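Local atomic coordinates of penicillin-binding protein 2B (PDB entry 2WAD), a protein that probably forms peptide cross-links between neighbouring glycan strands of the cell-wall peptidoglycan, as part of the machinery that builds peripheral wall, and binds penicillin. Residues I413-S418 / Y507-F512; V448-L453 / Q458-N463; F512-N515 / Q519-N522. One frame throughout, in Å; residues are numbered along the deposited sequence.

All three contacts lie in the transpeptidase domain, on the same side of the chain's centre. Contacts 1 and 3 share helix 509-515, the first using its start and the second its end, and their centres are about 11 Å apart, with Phe-512 common to both. Contact 2, on helix 445-455 and the loop after it, is nested within the loop that contact 1 closes, about 10 Å between centres; Gln-416 NE2 and Asn-463 O join them. Contacts 2 and 3 follow in series, about 16 Å between centres, and meet where Ala-452 packs on Phe-512. Together they run from the loop at 413-418 toward Ser-386, the probable acyl-ester serine, in a protein whose active site is highly flexible.

Contact 1 of 3, residues I413-S418 / Y507-F512; sequences IVFQGS and YNFANF. Unlike the reference sequence in segment 507-512: Asn-508 (reference Ser), Phe-512 (reference Tyr).
Phe-415 and Phe-509 carry this contact as a T-shaped pair, the edge of Phe-509 directed at a face of Phe-415, with ring centroids 5.3 Å apart and planes at 78°. Along 413-418, Ile-413 comes first and serves the pair from behind: its CG2 sits 3.2 Å above the ring plane of Phe-415, toward the rim, on the face opposite to Phe-509. Val-414 holds its backbone to the loop of Asn-463. Phe-415 is thus sandwiched, for on the other face CZ of Phe-509 stands 4.0 Å above the plane and over the centre of the ring, while the closest atoms are Phe-415 CD2 and Phe-509 CE2 at 3.9 Å. Phe-509 reaches across because its CG lies anti to the backbone N (chi1 172°), sending the ring out from the first turn of the helix. After Phe-415 the chain makes a type II turn through Gln-416 and Gly-417 to Ser-418; Gly-417 has the positive phi (92°) of the third position, and the closing bond from Ser-418 N to Phe-415 O is weak at 3.4 Å. On the helix side, Asn-508 is the N-cap: its OD1 accepts from Asn-511 N at 2.9 Å, the donor approaching almost head-on to the amide carbonyl, which caps the first turn, the one that carries Phe-509. Within the transpeptidase domain this edge-to-face pair joins the loop between strands 408-410 and 432-434 to the capped start of helix 509-515, with Val-449 of helix 445-455 and Val-466 also packing against Phe-415.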
loop_
_atom_site.group_PDB
_atom_site.type_symbol
_atom_site.label_atom_id
_atom_site.label_comp_id
_atom_site.label_asym_id
_atom_site.label_seq_id
_atom_site.Cartn_x
_atom_site.Cartn_y
_atom_site.Cartn_z
ATOM N N ILE A 413 -14.790 -30.754 24.216
ATOM C CA ILE A 413 -13.437 -31.258 24.218
ATOM C C ILE A 413 -12.884 -30.894 25.575
ATOM O O ILE A 413 -12.870 -29.728 25.937
ATOM C CB ILE A 413 -12.555 -30.575 23.158
ATOM C CG1 ILE A 413 -13.110 -30.768 21.739
ATOM C CG2 ILE A 413 -11.089 -30.947 23.352
ATOM C CD1 ILE A 413 -13.516 -32.169 21.379
ATOM N N VAL A 414 -12.463 -31.901 26.330
ATOM C CA VAL A 414 -12.048 -31.693 27.713
ATOM C C VAL A 414 -10.626 -32.197 27.941
ATOM O O VAL A 414 -10.390 -33.408 27.945
ATOM C CB VAL A 414 -13.016 -32.397 28.713
ATOM C CG1 VAL A 414 -12.624 -32.019 30.140
ATOM C CG2 VAL A 414 -14.453 -31.959 28.453
ATOM N N PHE A 415 -9.692 -31.269 28.100
ATOM C CA PHE A 415 -8.292 -31.596 28.353
ATOM C C PHE A 415 -8.019 -31.182 29.799
ATOM O O PHE A 415 -8.555 -30.161 30.235
ATOM C CB PHE A 415 -7.358 -30.718 27.494
ATOM C CG PHE A 415 -7.541 -30.848 25.998
ATOM C CD1 PHE A 415 -7.332 -32.058 25.344
ATOM C CD2 PHE A 415 -7.872 -29.728 25.242
ATOM C CE1 PHE A 415 -7.484 -32.173 23.959
ATOM C CE2 PHE A 415 -8.013 -29.822 23.861
ATOM C CZ PHE A 415 -7.807 -31.037 23.205
ATOM N N GLN A 416 -7.167 -31.931 30.506
ATOM C CA GLN A 416 -6.630 -31.504 31.804
ATOM C C GLN A 416 -6.019 -30.114 31.687
ATOM O O GLN A 416 -5.239 -29.849 30.776
ATOM C CB GLN A 416 -5.534 -32.455 32.316
ATOM C CG GLN A 416 -6.010 -33.882 32.534
ATOM C CD GLN A 416 -7.090 -33.968 33.597
ATOM O OE1 GLN A 416 -7.085 -33.178 34.542
ATOM N NE2 GLN A 416 -8.019 -34.925 33.453
ATOM N N GLY A 417 -6.360 -29.225 32.607
ATOM C CA GLY A 417 -5.725 -27.923 32.630
ATOM C C GLY A 417 -6.426 -26.818 31.852
ATOM O O GLY A 417 -5.936 -25.690 31.849
ATOM N N SER A 418 -7.544 -27.106 31.181
ATOM C CA SER A 418 -8.318 -26.038 30.541
ATOM C C SER A 418 -9.831 -26.247 30.553
ATOM O O SER A 418 -10.310 -27.380 30.687
ATOM C CB SER A 418 -7.796 -25.707 29.138
ATOM O OG SER A 418 -7.557 -26.871 28.367
ATOM N N TYR A 507 4.239 -18.991 22.713
ATOM C CA TYR A 507 2.861 -19.483 22.837
ATOM C C TYR A 507 2.839 -20.788 23.612
ATOM O O TYR A 507 3.847 -21.484 23.656
ATOM C CB TYR A 507 2.241 -19.737 21.450
ATOM C CG TYR A 507 3.132 -20.631 20.628
ATOM C CD1 TYR A 507 4.146 -20.099 19.827
ATOM C CD2 TYR A 507 3.000 -22.012 20.695
ATOM C CE1 TYR A 507 4.992 -20.931 19.102
ATOM C CE2 TYR A 507 3.840 -22.844 19.979
ATOM C CZ TYR A 507 4.845 -22.296 19.204
ATOM O OH TYR A 507 5.680 -23.138 18.505
ATOM N N ASN A 508 1.682 -21.141 24.176
ATOM C CA ASN A 508 1.491 -22.427 24.830
ATOM C C ASN A 508 0.446 -23.321 24.147
ATOM O O ASN A 508 -0.083 -22.992 23.090
ATOM C CB ASN A 508 1.061 -22.204 26.286
ATOM C CG ASN A 508 -0.243 -21.430 26.395
ATOM O OD1 ASN A 508 -1.135 -21.579 25.565
ATOM N ND2 ASN A 508 -0.352 -20.592 27.414
ATOM N N PHE A 509 0.135 -24.451 24.778
ATOM C CA PHE A 509 -0.800 -25.425 24.219
ATOM C C PHE A 509 -2.205 -24.881 24.006
ATOM O O PHE A 509 -2.842 -25.214 23.003
ATOM C CB PHE A 509 -0.848 -26.692 25.081
ATOM C CG PHE A 509 -1.918 -27.673 24.680
ATOM C CD1 PHE A 509 -1.748 -28.486 23.584
ATOM C CD2 PHE A 509 -3.084 -27.790 25.421
ATOM C CE1 PHE A 509 -2.744 -29.384 23.213
ATOM C CE2 PHE A 509 -4.084 -28.686 25.074
ATOM C CZ PHE A 509 -3.917 -29.492 23.963
ATOM N N ALA A 510 -2.706 -24.096 24.960
ATOM C CA ALA A 510 -4.035 -23.499 24.828
ATOM C C ALA A 510 -4.098 -22.562 23.616
ATOM O O ALA A 510 -5.121 -22.524 22.911
ATOM C CB ALA A 510 -4.475 -22.780 26.142
ATOM N N ASN A 511 -3.008 -21.836 23.358
ATOM C CA ASN A 511 -2.901 -20.975 22.186
ATOM C C ASN A 511 -2.958 -21.725 20.843
ATOM O O ASN A 511 -3.630 -21.291 19.908
ATOM C CB ASN A 511 -1.603 -20.153 22.222
ATOM C CG ASN A 511 -1.504 -19.208 23.428
ATOM O OD1 ASN A 511 -2.504 -18.739 24.012
ATOM N ND2 ASN A 511 -0.258 -18.912 23.787
ATOM N N PHE A 512 -2.219 -22.829 20.741
ATOM C CA PHE A 512 -2.239 -23.701 19.575
ATOM C C PHE A 512 -3.667 -24.146 19.281
ATOM O O PHE A 512 -4.139 -24.013 18.154
ATOM C CB PHE A 512 -1.327 -24.918 19.831
ATOM C CG PHE A 512 -1.516 -26.067 18.860
ATOM C CD1 PHE A 512 -1.168 -25.949 17.524
ATOM C CD2 PHE A 512 -2.035 -27.276 19.297
ATOM C CE1 PHE A 512 -1.322 -27.013 16.644
ATOM C CE2 PHE A 512 -2.196 -28.337 18.427
ATOM C CZ PHE A 512 -1.858 -28.216 17.097
#

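Contact 2 of 3, residues V448-L453 / Q458-N463; sequences VVQTAL and QTYQPN. Unlike the reference sequence in segment 448-453: Val-448 (reference Met).
The chain turns back after helix 445-455, bringing CA of Leu-453 to 5.6 Å from CA of Gln-458 and CA of Gln-450 to 6.3 Å from CA of Tyr-460. A hydrogen bond from Gln-458 N to Leu-453 O, 3.2 Å long with an N-H...O angle of 156°, ties the returning loop to the helix. Leu-453 gives the largest share of the buried surface. With CG anti to the backbone N (chi1 -177°), its fork opens over the loop: CD1 crosses the extended chain of Gln-458 at a slant, 3.6 Å from OE1, while CD2 presses on the backbone of Tyr-460, 3.6 Å from CA. One turn earlier, Gln-450 runs past the near end of Tyr-460, with CG 4.0 Å from CB of the tyrosine. The amide plane of Gln-450 stands 81° from the ring, but its NE2 is spent on Thr-409 O and Ala-446 O. The phenol is carried away from the helix, and its OH is bonded to Val-414 N; Pro-462 N lies over the rim of one ring face. A water bridges the two backbones, donating to Gln-450 O at 3.1 Å and accepting from Tyr-460 N in a weak bond of 3.3 Å. In the fold, the contact is a loop folding back on the C-terminal part of helix 445-455, away from the annotated sites. The polar links across it are therefore backbone bonds, one direct and one through water, set beside the packing of Leu-453. Gln-458 meets that leucine with both CB and OE1; the latter is buried without a polar partner in the model, probably at some cost.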
loop_
_atom_site.group_PDB
_atom_site.type_symbol
_atom_site.label_atom_id
_atom_site.label_comp_id
_atom_site.label_asym_id
_atom_site.label_seq_id
_atom_site.Cartn_x
_atom_site.Cartn_y
_atom_site.Cartn_z
ATOM N N VAL A 448 -12.294 -29.344 14.506
ATOM C CA VAL A 448 -11.010 -28.721 14.237
ATOM C C VAL A 448 -10.048 -28.833 15.417
ATOM O O VAL A 448 -8.842 -28.819 15.223
ATOM C CB VAL A 448 -11.107 -27.233 13.807
ATOM C CG1 VAL A 448 -11.654 -27.106 12.377
ATOM C CG2 VAL A 448 -11.902 -26.401 14.806
ATOM N N VAL A 449 -10.580 -28.893 16.631
ATOM C CA VAL A 449 -9.778 -29.114 17.820
ATOM C C VAL A 449 -9.243 -30.560 17.861
ATOM O O VAL A 449 -8.075 -30.793 18.169
ATOM C CB VAL A 449 -10.563 -28.761 19.101
ATOM C CG1 VAL A 449 -9.807 -29.238 20.322
ATOM C CG2 VAL A 449 -10.747 -27.248 19.211
ATOM N N GLN A 450 -10.082 -31.532 17.534
ATOM C CA GLN A 450 -9.630 -32.911 17.360
ATOM C C GLN A 450 -8.625 -33.046 16.218
ATOM O O GLN A 450 -7.615 -33.701 16.370
ATOM C CB GLN A 450 -10.823 -33.858 17.158
ATOM C CG GLN A 450 -11.585 -34.147 18.440
ATOM C CD GLN A 450 -12.827 -35.006 18.226
ATOM O OE1 GLN A 450 -12.840 -36.184 18.591
ATOM N NE2 GLN A 450 -13.891 -34.414 17.673
ATOM N N THR A 451 -8.866 -32.392 15.087
ATOM C CA THR A 451 -7.868 -32.327 14.027
ATOM C C THR A 451 -6.523 -31.779 14.479
ATOM O O THR A 451 -5.504 -32.413 14.196
ATOM C CB THR A 451 -8.339 -31.510 12.809
ATOM O OG1 THR A 451 -9.512 -32.108 12.251
ATOM C CG2 THR A 451 -7.260 -31.473 11.739
ATOM N N ALA A 452 -6.507 -30.621 15.150
ATOM C CA ALA A 452 -5.246 -30.065 15.672
ATOM C C ALA A 452 -4.525 -31.000 16.654
ATOM O O ALA A 452 -3.315 -31.196 16.563
ATOM C CB ALA A 452 -5.461 -28.692 16.346
ATOM N N LEU A 453 -5.234 -31.537 17.640
ATOM C CA LEU A 453 -4.594 -32.505 18.534
ATOM C C LEU A 453 -3.897 -33.601 17.709
ATOM O O LEU A 453 -2.819 -34.060 18.058
ATOM C CB LEU A 453 -5.619 -33.110 19.496
ATOM C CG LEU A 453 -5.077 -34.083 20.548
ATOM C CD1 LEU A 453 -4.259 -33.337 21.588
ATOM C CD2 LEU A 453 -6.199 -34.858 21.208
ATOM N N GLN A 458 -1.635 -36.995 18.553
ATOM C CA GLN A 458 -2.456 -37.607 19.602
ATOM C C GLN A 458 -3.919 -37.820 19.210
ATOM O O GLN A 458 -4.431 -37.188 18.289
ATOM C CB GLN A 458 -2.316 -36.818 20.908
ATOM C CG GLN A 458 -0.900 -36.905 21.504
ATOM C CD GLN A 458 -0.701 -36.075 22.758
ATOM O OE1 GLN A 458 -1.484 -35.181 23.057
ATOM N NE2 GLN A 458 0.356 -36.369 23.502
ATOM N N THR A 459 -4.599 -38.712 19.914
ATOM C CA THR A 459 -5.997 -39.028 19.634
ATOM C C THR A 459 -6.833 -38.610 20.835
ATOM O O THR A 459 -6.439 -38.896 21.966
ATOM C CB THR A 459 -6.144 -40.538 19.375
ATOM O OG1 THR A 459 -5.385 -40.866 18.207
ATOM C CG2 THR A 459 -7.579 -40.944 19.122
ATOM N N TYR A 460 -7.967 -37.943 20.609
ATOM C CA TYR A 460 -8.734 -37.369 21.717
ATOM C C TYR A 460 -9.402 -38.441 22.561
ATOM O O TYR A 460 -10.038 -39.352 22.019
ATOM C CB TYR A 460 -9.788 -36.332 21.273
ATOM C CG TYR A 460 -10.676 -35.860 22.423
ATOM C CD1 TYR A 460 -10.168 -35.055 23.445
ATOM C CD2 TYR A 460 -12.009 -36.245 22.507
ATOM C CE1 TYR A 460 -10.962 -34.641 24.495
ATOM C CE2 TYR A 460 -12.808 -35.842 23.555
ATOM C CZ TYR A 460 -12.277 -35.051 24.543
ATOM O OH TYR A 460 -13.069 -34.604 25.566
ATOM N N GLN A 461 -9.230 -38.330 23.876
ATOM C CA GLN A 461 -10.047 -39.032 24.862
ATOM C C GLN A 461 -10.350 -38.026 25.965
ATOM O O GLN A 461 -9.458 -37.288 26.385
ATOM C CB GLN A 461 -9.318 -40.233 25.490
ATOM C CG GLN A 461 -8.682 -41.234 24.532
ATOM C CD GLN A 461 -9.710 -42.015 23.729
ATOM O OE1 GLN A 461 -10.849 -42.189 24.167
ATOM N NE2 GLN A 461 -9.315 -42.487 22.545
ATOM N N PRO A 462 -11.603 -38.002 26.442
ATOM C CA PRO A 462 -11.987 -37.054 27.480
ATOM C C PRO A 462 -11.021 -37.095 28.665
ATOM O O PRO A 462 -10.564 -38.175 29.040
ATOM C CB PRO A 462 -13.388 -37.528 27.900
ATOM C CG PRO A 462 -13.927 -38.281 26.728
ATOM C CD PRO A 462 -12.698 -38.930 26.082
ATOM N N ASN A 463 -10.700 -35.927 29.221
ATOM C CA ASN A 463 -9.962 -35.813 30.471
ATOM C C ASN A 463 -8.504 -36.250 30.319
ATOM O O ASN A 463 -7.806 -36.477 31.305
ATOM C CB ASN A 463 -10.638 -36.616 31.604
ATOM C CG ASN A 463 -12.156 -36.440 31.650
ATOM O OD1 ASN A 463 -12.697 -35.378 31.342
ATOM N ND2 ASN A 463 -12.848 -37.503 32.015
HETATM O O HOH W 1 -8.001 -36.552 17.567
#

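Contact 3 of 3, residues F512-N515 / Q519-N522; sequences FITN and QFDN. Unlike the reference sequence in segment 512-515: Phe-512 (reference Tyr).
Asp-521 N donates to Asn-515 OD1 at 2.9 Å and nearly straight, at 170°, arriving from above the plane of the amide carbonyl. The same amide uses its other end: Asn-515 ND2 gives a weak bond of 3.1 Å to Asp-521 OD2, so one asparagine reads both the backbone and the carboxylate of a single residue. Amide and carboxylate planes are turned 70° against each other. The carboxylate has a second partner, as OD1 forms a salt bridge with Arg-479, which probably helps keep Asp-521 charged. Two residues earlier, the backbone bond from Gln-519 N to Thr-514 O, 2.9 Å long, closes the turn that leaves the helix. Phe-520 packs between these bonds through CB, which lies 3.5 Å from Asn-515 OD1 and 3.7 Å from Thr-514 OG1. That hydroxyl, set by chi1 of 53° between the backbone N and the carbonyl carbon, only packs there; its polar partners are carbonyls of its own helix, Asn-511 O, the stronger, and Ala-510 O, which share its one proton. The side chain of Gln-519 bends away; from it the side chain of Ser-386, the probable acyl-ester nucleophile, is about 6 Å off and a bound zinc ion about 8 Å. The contact joins the end of helix 509-515 to the loop leading into helix 525-536, with helix 471-484 lending Arg-479 and Met-475 to its flank and Val-503 and Pro-504 packing on Asp-521.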
loop_
_atom_site.group_PDB
_atom_site.type_symbol
_atom_site.label_atom_id
_atom_site.label_comp_id
_atom_site.label_asym_id
_atom_site.label_seq_id
_atom_site.Cartn_x
_atom_site.Cartn_y
_atom_site.Cartn_z
ATOM N N PHE A 512 -2.219 -22.829 20.741
ATOM C CA PHE A 512 -2.239 -23.701 19.575
ATOM C C PHE A 512 -3.667 -24.146 19.281
ATOM O O PHE A 512 -4.139 -24.013 18.154
ATOM C CB PHE A 512 -1.327 -24.918 19.831
ATOM C CG PHE A 512 -1.516 -26.067 18.860
ATOM C CD1 PHE A 512 -1.168 -25.949 17.524
ATOM C CD2 PHE A 512 -2.035 -27.276 19.297
ATOM C CE1 PHE A 512 -1.322 -27.013 16.644
ATOM C CE2 PHE A 512 -2.196 -28.337 18.427
ATOM C CZ PHE A 512 -1.858 -28.216 17.097
ATOM N N ILE A 513 -4.345 -24.680 20.299
ATOM C CA ILE A 513 -5.735 -25.100 20.200
ATOM C C ILE A 513 -6.650 -23.957 19.722
ATOM O O ILE A 513 -7.393 -24.147 18.761
ATOM C CB ILE A 513 -6.232 -25.687 21.531
ATOM C CG1 ILE A 513 -5.536 -27.028 21.820
ATOM C CG2 ILE A 513 -7.745 -25.874 21.501
ATOM C CD1 ILE A 513 -5.651 -28.081 20.672
ATOM N N THR A 514 -6.593 -22.783 20.350
ATOM C CA THR A 514 -7.423 -21.660 19.903
ATOM C C THR A 514 -7.068 -21.184 18.491
ATOM O O THR A 514 -7.941 -20.677 17.779
ATOM C CB THR A 514 -7.402 -20.435 20.852
ATOM O OG1 THR A 514 -6.046 -20.032 21.106
ATOM C CG2 THR A 514 -8.133 -20.752 22.192
ATOM N N ASN A 515 -5.796 -21.290 18.103
ATOM C CA ASN A 515 -5.399 -20.889 16.743
ATOM C C ASN A 515 -6.177 -21.701 15.724
ATOM O O ASN A 515 -6.534 -21.197 14.665
ATOM C CB ASN A 515 -3.878 -21.033 16.542
ATOM C CG ASN A 515 -3.314 -20.032 15.547
ATOM O OD1 ASN A 515 -3.854 -18.941 15.355
ATOM N ND2 ASN A 515 -2.182 -20.384 14.940
ATOM N N GLN A 519 -8.842 -18.067 17.002
ATOM C CA GLN A 519 -8.798 -17.177 18.153
ATOM C C GLN A 519 -7.370 -17.031 18.677
ATOM O O GLN A 519 -7.165 -16.990 19.869
ATOM C CB GLN A 519 -9.721 -17.647 19.282
ATOM C CG GLN A 519 -11.211 -17.733 18.935
ATOM C CD GLN A 519 -11.865 -16.380 18.706
ATOM O OE1 GLN A 519 -12.678 -16.215 17.791
ATOM N NE2 GLN A 519 -11.540 -15.412 19.552
ATOM N N PHE A 520 -6.363 -16.925 17.817
ATOM C CA PHE A 520 -5.022 -16.623 18.347
ATOM C C PHE A 520 -4.312 -15.684 17.382
ATOM O O PHE A 520 -4.307 -14.476 17.606
ATOM C CB PHE A 520 -4.204 -17.888 18.707
ATOM C CG PHE A 520 -2.911 -17.596 19.436
ATOM C CD1 PHE A 520 -2.919 -16.899 20.632
ATOM C CD2 PHE A 520 -1.688 -17.971 18.906
ATOM C CE1 PHE A 520 -1.732 -16.595 21.301
ATOM C CE2 PHE A 520 -0.496 -17.681 19.570
ATOM C CZ PHE A 520 -0.517 -16.973 20.764
ATOM N N ASP A 521 -3.768 -16.181 16.275
ATOM C CA ASP A 521 -3.070 -15.256 15.372
ATOM C C ASP A 521 -4.106 -14.275 14.789
ATOM O O ASP A 521 -5.232 -14.704 14.504
ATOM C CB ASP A 521 -2.402 -16.040 14.235
ATOM C CG ASP A 521 -1.246 -16.898 14.710
ATOM O OD1 ASP A 521 -0.800 -16.699 15.851
ATOM O OD2 ASP A 521 -0.776 -17.778 13.961
ATOM N N ASN A 522 -3.729 -13.004 14.612
ATOM C CA ASN A 522 -4.500 -11.945 13.937
ATOM C C ASN A 522 -4.031 -11.709 12.490
ATOM O O ASN A 522 -2.825 -11.667 12.230
ATOM C CB ASN A 522 -4.312 -10.582 14.640
ATOM C CG ASN A 522 -4.982 -10.491 16.023
ATOM O OD1 ASN A 522 -5.601 -9.475 16.363
ATOM N ND2 ASN A 522 -4.846 -11.537 16.832
#